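Local coordinates for 49 protein (Murid herpesvirus 4, PDB 6A4V) that probably interacts with the host poly(ADP-ribose) polymerase 1 and thereby helps the gammaherpesvirus to replicate, at residues B[247-261]-B[279-293]. Numbering follows the deposited sequence.
Sequences NALFKNHVKELEAIV and LSNLNHLLHRLQTSN
Helices 247-261 and 279-289 run nearly antiparallel, their N-to-C directions 157° apart and their axes approaching to 10.7 Å, with K251 and L286 closest in backbone register. L286 fills the middle of the seam: its CD2 meets V254 CG2 end on at 3.7 Å, while its CD1 packs obliquely against F250 CE2. The F250 ring reaches the partner helix because CG lies anti to the backbone N (chi1 172°), and its edge receives L289 CD2, 3.7 Å from CE2 and near the ring plane. CE2 thus lies against two leucines one turn apart on the partner helix. Beta-branched V254, short and compact, suits the centre, where its CG1 also abuts L282 CG at 4.0 Å.

Toward the other end, L279 spreads its two methyls: CD2 touches L257 CD2 at 3.7 Å, and CD1 presses on V261 CG1 at 3.4 Å, tighter than usual van der Waals contact. Along the margin, the aliphatic part of K251 crosses the Q290 side chain, and the extended E258 chain lays OE2 against the N283 CB methylene (3.3 Å); the methylenes of K251 and E258 flank L286 and L279, with the charged ends at the margin of the contact.

In the loop that follows, N293 ND2 donates to N247 OD1 (3.1 Å), approaching from above the carbonyl plane, and also to L289 O. The two amides are turned 68° apart; N247 ND2 bonds L243 O and N293 OD1 accepts from R80, so the O and N of both amides have partners, N247 being the buried one, and the loop is tied to the helix pair.

Helix 61-85, through L69 and C65, and helix 295-312, through I301, L305 and F298, add to the hydrophobic core, making this an antiparallel helix pair within an all-helical bundle.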
ATOM      1  N   ASN B 247      15.311  -6.744  -6.122  1.00 24.68           N
ATOM      2  CA  ASN B 247      15.967  -5.419  -6.169  1.00 30.65           C
ATOM      3  C   ASN B 247      17.172  -5.471  -7.127  1.00 29.26           C
ATOM      4  O   ASN B 247      17.371  -4.588  -7.952  1.00 34.86           O
ATOM      5  CB  ASN B 247      16.259  -4.816  -4.772  1.00 27.96           C
ATOM      6  CG  ASN B 247      15.050  -4.131  -4.146  1.00 32.74           C
ATOM      7  OD1 ASN B 247      14.710  -3.008  -4.472  1.00 31.96           O
ATOM      8  ND2 ASN B 247      14.307  -4.847  -3.330  1.00 42.07           N
ATOM      9  N   ALA B 248      18.052  -6.444  -6.977  1.00 36.23           N
ATOM     10  CA  ALA B 248      19.168  -6.749  -7.982  1.00 30.14           C
ATOM     11  C   ALA B 248      18.620  -6.823  -9.410  1.00 28.06           C
ATOM     12  O   ALA B 248      18.976  -6.098 -10.378  1.00 34.79           O
ATOM     13  CB  ALA B 248      19.707  -8.072  -7.582  1.00 29.64           C
ATOM     14  N   LEU B 249      17.596  -7.635  -9.524  1.00 25.01           N
ATOM     15  CA  LEU B 249      17.093  -7.960 -10.791  1.00 27.98           C
ATOM     16  C   LEU B 249      16.563  -6.671 -11.390  1.00 25.85           C
ATOM     17  O   LEU B 249      16.740  -6.487 -12.530  1.00 33.02           O
ATOM     18  CB  LEU B 249      16.065  -9.070 -10.619  1.00 29.06           C
ATOM     19  CG  LEU B 249      15.690  -9.918 -11.834  1.00 41.62           C
ATOM     20  CD1 LEU B 249      16.902 -10.532 -12.513  1.00 42.59           C
ATOM     21  CD2 LEU B 249      14.692 -11.015 -11.415  1.00 35.69           C
ATOM     22  N   PHE B 250      16.010  -5.746 -10.580  1.00 33.39           N
ATOM     23  CA  PHE B 250      15.472  -4.458 -11.101  1.00 27.96           C
ATOM     24  C   PHE B 250      16.638  -3.514 -11.411  1.00 33.73           C
ATOM     25  O   PHE B 250      16.701  -2.830 -12.469  1.00 26.21           O
ATOM     26  CB  PHE B 250      14.439  -3.940 -10.105  1.00 33.85           C
ATOM     27  CG  PHE B 250      13.907  -2.556 -10.340  1.00 30.58           C
ATOM     28  CD1 PHE B 250      13.272  -2.243 -11.519  1.00 32.76           C
ATOM     29  CD2 PHE B 250      13.940  -1.601  -9.327  1.00 43.12           C
ATOM     30  CE1 PHE B 250      12.852  -0.954 -11.774  1.00 30.37           C
ATOM     31  CE2 PHE B 250      13.406  -0.335  -9.531  1.00 44.74           C
ATOM     32  CZ  PHE B 250      12.905  -0.001 -10.785  1.00 40.03           C
ATOM     33  N   LYS B 251      17.526  -3.346 -10.444  1.00 25.80           N
ATOM     34  CA  LYS B 251      18.681  -2.418 -10.714  1.00 35.75           C
ATOM     35  C   LYS B 251      19.485  -2.802 -11.982  1.00 33.69           C
ATOM     36  O   LYS B 251      19.962  -1.985 -12.714  1.00 39.72           O
ATOM     37  CB  LYS B 251      19.632  -2.501  -9.526  1.00 32.47           C
ATOM     38  CG  LYS B 251      20.789  -1.524  -9.546  1.00 44.25           C
ATOM     39  CD  LYS B 251      22.054  -2.131  -8.935  1.00 52.14           C
ATOM     40  CE  LYS B 251      21.848  -2.870  -7.630  1.00 50.29           C
ATOM     41  NZ  LYS B 251      23.170  -3.310  -7.111  1.00 54.45           N
ATOM     42  N   ASN B 252      19.770  -4.099 -12.152  1.00 41.95           N
ATOM     43  CA  ASN B 252      20.556  -4.594 -13.265  1.00 34.27           C
ATOM     44  C   ASN B 252      19.781  -4.482 -14.592  1.00 33.31           C
ATOM     45  O   ASN B 252      20.413  -4.280 -15.699  1.00 37.26           O
ATOM     46  CB  ASN B 252      21.064  -6.004 -12.973  1.00 28.56           C
ATOM     47  CG  ASN B 252      22.106  -6.006 -11.886  1.00 27.62           C
ATOM     48  OD1 ASN B 252      23.098  -5.258 -11.983  1.00 23.23           O
ATOM     49  ND2 ASN B 252      21.964  -6.908 -10.905  1.00 24.79           N
ATOM     50  N   HIS B 253      18.458  -4.562 -14.562  1.00 29.62           N
ATOM     51  CA  HIS B 253      17.758  -4.424 -15.835  1.00 29.68           C
ATOM     52  C   HIS B 253      17.688  -2.959 -16.169  1.00 33.09           C
ATOM     53  O   HIS B 253      17.640  -2.665 -17.350  1.00 23.10           O
ATOM     54  CB  HIS B 253      16.375  -5.029 -15.905  1.00 31.25           C
ATOM     55  CG  HIS B 253      16.327  -6.481 -16.214  1.00 38.89           C
ATOM     56  ND1 HIS B 253      16.401  -6.964 -17.514  1.00 31.92           N
ATOM     57  CD2 HIS B 253      16.091  -7.542 -15.402  1.00 36.75           C
ATOM     58  CE1 HIS B 253      16.248  -8.274 -17.466  1.00 47.75           C
ATOM     59  NE2 HIS B 253      16.094  -8.663 -16.174  1.00 41.25           N
ATOM     60  N   VAL B 254      17.728  -2.052 -15.166  1.00 27.64           N
ATOM     61  CA  VAL B 254      17.905  -0.637 -15.541  1.00 28.97           C
ATOM     62  C   VAL B 254      19.248  -0.477 -16.289  1.00 39.49           C
ATOM     63  O   VAL B 254      19.328   0.212 -17.316  1.00 39.30           O
ATOM     64  CB  VAL B 254      17.705   0.300 -14.317  1.00 35.30           C
ATOM     65  CG1 VAL B 254      18.082   1.744 -14.636  1.00 27.80           C
ATOM     66  CG2 VAL B 254      16.218   0.280 -13.871  1.00 35.72           C
ATOM     67  N   LYS B 255      20.324  -1.143 -15.825  1.00 39.45           N
ATOM     68  CA  LYS B 255      21.620  -0.963 -16.554  1.00 47.43           C
ATOM     69  C   LYS B 255      21.562  -1.534 -17.974  1.00 43.62           C
ATOM     70  O   LYS B 255      22.088  -0.902 -18.840  1.00 31.71           O
ATOM     71  CB  LYS B 255      22.795  -1.496 -15.754  1.00 44.83           C
ATOM     72  CG  LYS B 255      23.336  -0.389 -14.847  1.00 50.14           C
ATOM     73  CD  LYS B 255      23.819  -0.886 -13.555  1.00 65.71           C
ATOM     74  CE  LYS B 255      23.986   0.196 -12.510  1.00 78.59           C
ATOM     75  NZ  LYS B 255      24.048  -0.436 -11.163  1.00 94.88           N
ATOM     76  N   GLU B 256      20.877  -2.676 -18.152  1.00 38.65           N
ATOM     77  CA  GLU B 256      20.647  -3.250 -19.390  1.00 36.43           C
ATOM     78  C   GLU B 256      19.927  -2.247 -20.285  1.00 48.44           C
ATOM     79  O   GLU B 256      20.347  -2.062 -21.405  1.00 42.72           O
ATOM     80  CB  GLU B 256      19.813  -4.526 -19.280  1.00 37.67           C
ATOM     81  CG  GLU B 256      19.337  -5.001 -20.626  1.00 43.43           C
ATOM     82  CD  GLU B 256      18.525  -6.275 -20.721  1.00 41.30           C
ATOM     83  OE1 GLU B 256      18.719  -6.952 -21.723  1.00 53.71           O
ATOM     84  OE2 GLU B 256      17.655  -6.553 -19.861  1.00 47.75           O
ATOM     85  N   LEU B 257      18.807  -1.667 -19.811  1.00 47.08           N
ATOM     86  CA  LEU B 257      18.059  -0.730 -20.618  1.00 44.60           C
ATOM     87  C   LEU B 257      18.969   0.414 -21.078  1.00 46.99           C
ATOM     88  O   LEU B 257      18.800   0.878 -22.180  1.00 47.23           O
ATOM     89  CB  LEU B 257      16.887  -0.158 -19.820  1.00 46.93           C
ATOM     90  CG  LEU B 257      16.162   1.029 -20.483  1.00 36.19           C
ATOM     91  CD1 LEU B 257      15.117   0.541 -21.453  1.00 29.15           C
ATOM     92  CD2 LEU B 257      15.498   1.910 -19.470  1.00 33.90           C
ATOM     93  N   GLU B 258      19.820   0.948 -20.184  1.00 43.07           N
ATOM     94  CA  GLU B 258      20.683   2.072 -20.557  1.00 45.68           C
ATOM     95  C   GLU B 258      21.616   1.651 -21.717  1.00 55.12           C
ATOM     96  O   GLU B 258      21.926   2.430 -22.618  1.00 40.05           O
ATOM     97  CB  GLU B 258      21.583   2.556 -19.416  1.00 46.54           C
ATOM     98  CG  GLU B 258      20.904   3.104 -18.192  1.00 47.66           C
ATOM     99  CD  GLU B 258      21.904   3.561 -17.143  1.00 57.56           C
ATOM    100  OE1 GLU B 258      22.943   2.863 -16.966  1.00 53.57           O
ATOM    101  OE2 GLU B 258      21.654   4.623 -16.514  1.00 64.26           O
ATOM    102  N   ALA B 259      22.101   0.408 -21.690  1.00 51.68           N
ATOM    103  CA  ALA B 259      23.040  -0.009 -22.711  1.00 49.79           C
ATOM    104  C   ALA B 259      22.308  -0.096 -24.044  1.00 57.29           C
ATOM    105  O   ALA B 259      22.640   0.658 -24.990  1.00 48.82           O
ATOM    106  CB  ALA B 259      23.696  -1.308 -22.346  1.00 51.41           C
ATOM    107  N   ILE B 260      21.320  -0.993 -24.060  1.00 40.79           N
ATOM    108  CA  ILE B 260      20.386  -1.195 -25.126  1.00 41.09           C
ATOM    109  C   ILE B 260      20.027   0.122 -25.809  1.00 44.69           C
ATOM    110  O   ILE B 260      19.922   0.169 -27.022  1.00 49.09           O
ATOM    111  CB  ILE B 260      19.135  -1.906 -24.560  1.00 49.78           C
ATOM    112  CG1 ILE B 260      19.399  -3.403 -24.422  1.00 58.59           C
ATOM    113  CG2 ILE B 260      17.894  -1.641 -25.386  1.00 47.81           C
ATOM    114  CD1 ILE B 260      18.191  -4.186 -23.960  1.00 61.32           C
ATOM    115  N   VAL B 261      19.684   1.141 -25.022  1.00 53.81           N
ATOM    116  CA  VAL B 261      19.118   2.351 -25.598  1.00 57.56           C
ATOM    117  C   VAL B 261      20.221   3.020 -26.414  1.00 66.51           C
ATOM    118  O   VAL B 261      19.964   3.477 -27.529  1.00 65.42           O
ATOM    119  CB  VAL B 261      18.485   3.276 -24.532  1.00 48.73           C
ATOM    120  CG1 VAL B 261      18.391   4.745 -24.963  1.00 43.77           C
ATOM    121  CG2 VAL B 261      17.103   2.765 -24.168  1.00 50.39           C
ATOM    122  N   LEU B 279      16.286   9.007 -18.957  1.00 53.22           N
ATOM    123  CA  LEU B 279      17.172   7.965 -18.634  1.00 44.95           C
ATOM    124  C   LEU B 279      18.089   8.406 -17.504  1.00 43.21           C
ATOM    125  O   LEU B 279      18.327   7.648 -16.622  1.00 30.30           O
ATOM    126  CB  LEU B 279      17.951   7.476 -19.856  1.00 56.61           C
ATOM    127  CG  LEU B 279      17.365   6.234 -20.512  1.00 61.87           C
ATOM    128  CD1 LEU B 279      18.103   5.941 -21.805  1.00 72.42           C
ATOM    129  CD2 LEU B 279      17.453   5.052 -19.557  1.00 65.79           C
ATOM    130  N   SER B 280      18.505   9.666 -17.518  1.00 42.38           N
ATOM    131  CA  SER B 280      19.441  10.141 -16.537  1.00 44.97           C
ATOM    132  C   SER B 280      18.732  10.216 -15.181  1.00 40.60           C
ATOM    133  O   SER B 280      19.268   9.814 -14.133  1.00 47.31           O
ATOM    134  CB  SER B 280      20.025  11.478 -16.934  1.00 45.11           C
ATOM    135  OG  SER B 280      20.956  11.897 -15.945  1.00 65.68           O
ATOM    136  N   ASN B 281      17.492  10.667 -15.253  1.00 38.83           N
ATOM    137  CA  ASN B 281      16.589  10.748 -14.119  1.00 40.62           C
ATOM    138  C   ASN B 281      16.394   9.347 -13.510  1.00 32.02           C
ATOM    139  O   ASN B 281      16.552   9.161 -12.293  1.00 33.82           O
ATOM    140  CB  ASN B 281      15.281  11.351 -14.613  1.00 41.37           C
ATOM    141  CG  ASN B 281      14.405  11.907 -13.519  1.00 42.83           C
ATOM    142  OD1 ASN B 281      14.896  12.530 -12.571  1.00 40.31           O
ATOM    143  ND2 ASN B 281      13.107  11.647 -13.648  1.00 39.95           N
ATOM    144  N   LEU B 282      16.056   8.388 -14.377  1.00 33.25           N
ATOM    145  CA  LEU B 282      15.826   7.003 -13.996  1.00 37.53           C
ATOM    146  C   LEU B 282      17.033   6.487 -13.238  1.00 37.39           C
ATOM    147  O   LEU B 282      16.921   5.761 -12.255  1.00 43.70           O
ATOM    148  CB  LEU B 282      15.566   6.100 -15.217  1.00 38.56           C
ATOM    149  CG  LEU B 282      15.312   4.638 -14.803  1.00 40.23           C
ATOM    150  CD1 LEU B 282      14.355   4.623 -13.604  1.00 36.88           C
ATOM    151  CD2 LEU B 282      14.726   3.801 -15.934  1.00 42.26           C
ATOM    152  N   ASN B 283      18.216   6.870 -13.723  1.00 43.61           N
ATOM    153  CA  ASN B 283      19.466   6.355 -13.144  1.00 36.01           C
ATOM    154  C   ASN B 283      19.655   6.908 -11.730  1.00 37.69           C
ATOM    155  O   ASN B 283      19.914   6.142 -10.799  1.00 30.95           O
ATOM    156  CB  ASN B 283      20.637   6.606 -14.101  1.00 51.73           C
ATOM    157  CG  ASN B 283      21.963   6.437 -13.401  1.00 49.81           C
ATOM    158  OD1 ASN B 283      22.328   5.313 -13.036  1.00 46.59           O
ATOM    159  ND2 ASN B 283      22.574   7.572 -13.075  1.00 46.87           N
ATOM    160  N   HIS B 284      19.436   8.233 -11.556  1.00 36.75           N
ATOM    161  CA  HIS B 284      19.498   8.926 -10.225  1.00 42.09           C
ATOM    162  C   HIS B 284      18.540   8.298  -9.215  1.00 36.95           C
ATOM    163  O   HIS B 284      18.863   8.136  -8.032  1.00 44.32           O
ATOM    164  CB  HIS B 284      19.116  10.422 -10.384  1.00 46.09           C
ATOM    165  CG  HIS B 284      20.130  11.266 -11.073  1.00 53.17           C
ATOM    166  ND1 HIS B 284      19.778  12.174 -12.075  1.00 73.49           N
ATOM    167  CD2 HIS B 284      21.468  11.380 -10.900  1.00 54.46           C
ATOM    168  CE1 HIS B 284      20.852  12.813 -12.494  1.00 62.58           C
ATOM    169  NE2 HIS B 284      21.909  12.338 -11.792  1.00 70.50           N
ATOM    170  N   LEU B 285      17.335   7.957  -9.692  1.00 33.85           N
ATOM    171  CA  LEU B 285      16.374   7.335  -8.848  1.00 32.55           C
ATOM    172  C   LEU B 285      16.863   5.973  -8.337  1.00 34.86           C
ATOM    173  O   LEU B 285      16.717   5.688  -7.075  1.00 31.72           O
ATOM    174  CB  LEU B 285      15.049   7.239  -9.624  1.00 29.73           C
ATOM    175  CG  LEU B 285      14.245   8.550  -9.595  1.00 27.96           C
ATOM    176  CD1 LEU B 285      13.131   8.533 -10.597  1.00 32.96           C
ATOM    177  CD2 LEU B 285      13.739   8.845  -8.214  1.00 29.61           C
ATOM    178  N   LEU B 286      17.380   5.138  -9.273  1.00 36.64           N
ATOM    179  CA  LEU B 286      17.805   3.780  -8.953  1.00 40.29           C
ATOM    180  C   LEU B 286      18.931   3.820  -7.942  1.00 33.11           C
ATOM    181  O   LEU B 286      18.949   3.061  -6.977  1.00 38.58           O
ATOM    182  CB  LEU B 286      18.162   2.995 -10.224  1.00 44.05           C
ATOM    183  CG  LEU B 286      17.103   1.959 -10.609  1.00 43.00           C
ATOM    184  CD1 LEU B 286      16.884   0.984  -9.464  1.00 43.68           C
ATOM    185  CD2 LEU B 286      15.783   2.627 -10.995  1.00 41.84           C
ATOM    186  N   HIS B 287      19.800   4.795  -8.109  1.00 40.45           N
ATOM    187  CA  HIS B 287      20.880   4.992  -7.218  1.00 39.79           C
ATOM    188  C   HIS B 287      20.358   5.411  -5.837  1.00 36.15           C
ATOM    189  O   HIS B 287      20.972   5.053  -4.794  1.00 43.31           O
ATOM    190  CB  HIS B 287      21.842   6.045  -7.794  1.00 47.94           C
ATOM    191  CG  HIS B 287      23.145   6.065  -7.069  1.00 57.97           C
ATOM    192  ND1 HIS B 287      23.327   6.788  -5.889  1.00 65.61           N
ATOM    193  CD2 HIS B 287      24.297   5.399  -7.288  1.00 62.58           C
ATOM    194  CE1 HIS B 287      24.556   6.598  -5.442  1.00 60.23           C
ATOM    195  NE2 HIS B 287      25.159   5.739  -6.277  1.00 69.96           N
ATOM    196  N   ARG B 288      19.291   6.234  -5.789  1.00 37.31           N
ATOM    197  CA  ARG B 288      18.774   6.642  -4.468  1.00 34.20           C
ATOM    198  C   ARG B 288      18.065   5.454  -3.812  1.00 39.09           C
ATOM    199  O   ARG B 288      18.131   5.324  -2.579  1.00 36.28           O
ATOM    200  CB  ARG B 288      17.773   7.804  -4.522  1.00 45.34           C
ATOM    201  CG  ARG B 288      17.399   8.376  -3.154  1.00 47.35           C
ATOM    202  CD  ARG B 288      18.605   9.071  -2.530  1.00 62.10           C
ATOM    203  NE  ARG B 288      18.296   9.748  -1.278  1.00 71.19           N
ATOM    204  CZ  ARG B 288      18.483   9.244  -0.063  1.00 79.88           C
ATOM    205  NH1 ARG B 288      19.381   8.292   0.152  1.00 64.54           N
ATOM    206  NH2 ARG B 288      17.733   9.686   0.934  1.00 86.83           N
ATOM    207  N   LEU B 289      17.337   4.662  -4.625  1.00 29.14           N
ATOM    208  CA  LEU B 289      16.635   3.537  -4.158  1.00 35.02           C
ATOM    209  C   LEU B 289      17.506   2.558  -3.347  1.00 37.62           C
ATOM    210  O   LEU B 289      16.991   1.815  -2.502  1.00 38.64           O
ATOM    211  CB  LEU B 289      16.000   2.854  -5.359  1.00 36.58           C
ATOM    212  CG  LEU B 289      15.053   1.713  -5.040  1.00 37.95           C
ATOM    213  CD1 LEU B 289      13.837   2.211  -4.226  1.00 32.51           C
ATOM    214  CD2 LEU B 289      14.641   1.087  -6.371  1.00 30.52           C
ATOM    215  N   GLN B 290      18.816   2.554  -3.551  1.00 44.85           N
ATOM    216  CA  GLN B 290      19.622   1.577  -2.881  1.00 42.45           C
ATOM    217  C   GLN B 290      19.878   2.016  -1.440  1.00 44.64           C
ATOM    218  O   GLN B 290      20.297   1.191  -0.628  1.00 54.89           O
ATOM    219  CB  GLN B 290      20.952   1.318  -3.603  1.00 47.43           C
ATOM    220  CG  GLN B 290      20.833   1.080  -5.097  1.00 42.87           C
ATOM    221  CD  GLN B 290      19.942  -0.084  -5.462  1.00 41.84           C
ATOM    222  OE1 GLN B 290      19.083   0.021  -6.349  1.00 31.69           O
ATOM    223  NE2 GLN B 290      20.067  -1.155  -4.699  1.00 30.40           N
ATOM    224  N   THR B 291      19.689   3.298  -1.118  1.00 47.36           N
ATOM    225  CA  THR B 291      19.978   3.757   0.260  1.00 48.47           C
ATOM    226  C   THR B 291      18.677   4.133   0.972  1.00 46.37           C
ATOM    227  O   THR B 291      18.621   4.050   2.156  1.00 43.27           O
ATOM    228  CB  THR B 291      21.022   4.876   0.266  1.00 47.06           C
ATOM    229  OG1 THR B 291      20.704   5.732  -0.835  1.00 42.02           O
ATOM    230  CG2 THR B 291      22.430   4.345   0.124  1.00 50.02           C
ATOM    231  N   SER B 292      17.659   4.566   0.216  1.00 49.65           N
ATOM    232  CA  SER B 292      16.290   4.731   0.722  1.00 43.00           C
ATOM    233  C   SER B 292      15.288   3.995  -0.177  1.00 41.25           C
ATOM    234  O   SER B 292      14.715   4.540  -1.196  1.00 28.04           O
ATOM    235  CB  SER B 292      15.899   6.167   0.908  1.00 45.81           C
ATOM    236  OG  SER B 292      16.246   6.897  -0.238  1.00 45.31           O
ATOM    237  N   ASN B 293      15.044   2.758   0.272  1.00 37.73           N
ATOM    238  CA  ASN B 293      14.232   1.804  -0.410  1.00 39.84           C
ATOM    239  C   ASN B 293      12.840   2.044   0.151  1.00 38.95           C
ATOM    240  O   ASN B 293      12.517   1.638   1.290  1.00 40.65           O
ATOM    241  CB  ASN B 293      14.802   0.391  -0.236  1.00 35.66           C
ATOM    242  CG  ASN B 293      14.257  -0.597  -1.262  1.00 32.75           C
ATOM    243  OD1 ASN B 293      13.259  -1.270  -1.008  1.00 34.93           O
ATOM    244  ND2 ASN B 293      14.908  -0.729  -2.414  1.00 40.84           N
TER